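Local coordinates for cobalamin biosynthesis protein (Agrobacterium tumefaciens, PDB 3BY5), which probably takes part in cobalamin (vitamin B12) biosynthesis, although its precise function has not been established, at residues A[70-73]-A[74-78]. Numbering follows the deposited sequence.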
# COMPACT_ATOMS: atom_id res chain seq x y z
N VAL A 70 6.20 -0.01 -0.54
CA VAL A 70 6.85 0.70 0.55
C VAL A 70 8.02 1.53 0.02
O VAL A 70 8.88 1.00 -0.66
CB VAL A 70 7.33 -0.29 1.63
CG1 VAL A 70 7.95 0.44 2.78
CG2 VAL A 70 6.17 -1.14 2.13
N ALA A 71 8.03 2.82 0.34
CA ALA A 71 9.10 3.75 -0.05
C ALA A 71 10.46 3.32 0.51
O ALA A 71 10.52 2.72 1.59
CB ALA A 71 8.77 5.16 0.41
N GLN A 72 11.53 3.64 -0.22
CA GLN A 72 12.89 3.24 0.15
C GLN A 72 13.35 3.82 1.49
O GLN A 72 14.10 3.18 2.22
CB GLN A 72 13.87 3.61 -0.97
CG GLN A 72 15.22 2.87 -0.94
CD GLN A 72 15.12 1.42 -1.38
OE1 GLN A 72 14.46 1.09 -2.37
NE2 GLN A 72 15.80 0.53 -0.66
N GLU A 73 12.89 5.04 1.80
CA GLU A 73 13.16 5.72 3.07
C GLU A 73 12.58 4.95 4.24
O GLU A 73 13.19 4.89 5.31
CB GLU A 73 12.54 7.12 3.06
CG GLU A 73 13.33 8.18 2.29
CD GLU A 73 13.13 8.13 0.77
OE1 GLU A 73 13.82 8.90 0.06
OE2 GLU A 73 12.27 7.35 0.28
N ARG A 74 11.40 4.37 4.02
CA ARG A 74 10.68 3.61 5.03
C ARG A 74 11.31 2.23 5.20
O ARG A 74 11.39 1.71 6.31
CB ARG A 74 9.20 3.53 4.64
CG ARG A 74 8.26 2.83 5.63
CD ARG A 74 7.86 3.71 6.81
NE ARG A 74 8.69 3.48 7.99
CZ ARG A 74 8.37 2.65 8.98
NH1 ARG A 74 7.23 1.96 8.95
NH2 ARG A 74 9.19 2.51 10.02
N LEU A 75 11.76 1.64 4.09
CA LEU A 75 12.46 0.36 4.11
C LEU A 75 13.76 0.47 4.87
O LEU A 75 14.05 -0.38 5.72
CB LEU A 75 12.78 -0.10 2.69
CG LEU A 75 11.68 -0.70 1.81
CD1 LEU A 75 12.28 -1.06 0.47
CD2 LEU A 75 11.08 -1.91 2.45
N GLU A 76 14.53 1.51 4.57
CA GLU A 76 15.79 1.78 5.26
C GLU A 76 15.60 1.97 6.76
O GLU A 76 16.37 1.43 7.56
CB GLU A 76 16.50 2.99 4.65
CG GLU A 76 17.17 2.73 3.30
CD GLU A 76 18.37 1.78 3.37
OE1 GLU A 76 19.03 1.69 4.44
OE2 GLU A 76 18.67 1.13 2.34
N ALA A 77 14.57 2.71 7.14
CA ALA A 77 14.22 2.95 8.54
C ALA A 77 13.97 1.66 9.30
O ALA A 77 14.51 1.45 10.37
CB ALA A 77 13.01 3.87 8.64
N VAL A 78 13.15 0.79 8.70
CA VAL A 78 12.77 -0.51 9.26
C VAL A 78 13.98 -1.43 9.42
O VAL A 78 14.18 -2.03 10.48
CB VAL A 78 11.66 -1.17 8.40
CG1 VAL A 78 11.53 -2.66 8.67
CG2 VAL A 78 10.35 -0.49 8.66
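E76 N donates to Q72 O at 2.9 Å with an N-H...O angle of 165°, and L75 N reaches A71 O at 3.0 Å. A77 N to E73 O, at 3.2 Å, completes three successive i to i+4 bonds, the evidence for an alpha-helix starting directly after the N-cap residue A71. A71 O is shared: besides L75 N it accepts a weak bond from R74 N, bent to 126°.

Side-chain contacts flank this first turn. V70 points CG1 anti to its backbone N (chi1 -178°), bringing that methyl to 3.7 Å from R74 CG and 3.9 Å from L75 CD2. The R74 chain bends at chi2 and again at chi3, and V78 CG2 lies 3.4 Å above the guanidinium plane, offset toward its rim. The Q72 amide makes a loose van der Waals contact, NE2 lying 4.0 Å from L75 CD1.

This is the junction between strand 67-69, at one edge of the mixed sheet within the chain, and helix 72-84. A71 N is hydrogen-bonded to S66 OG of the second subunit. Backbone bonds thus define the helix start, while V70 and L75 bury apolar surface between this turn and helix 98-107.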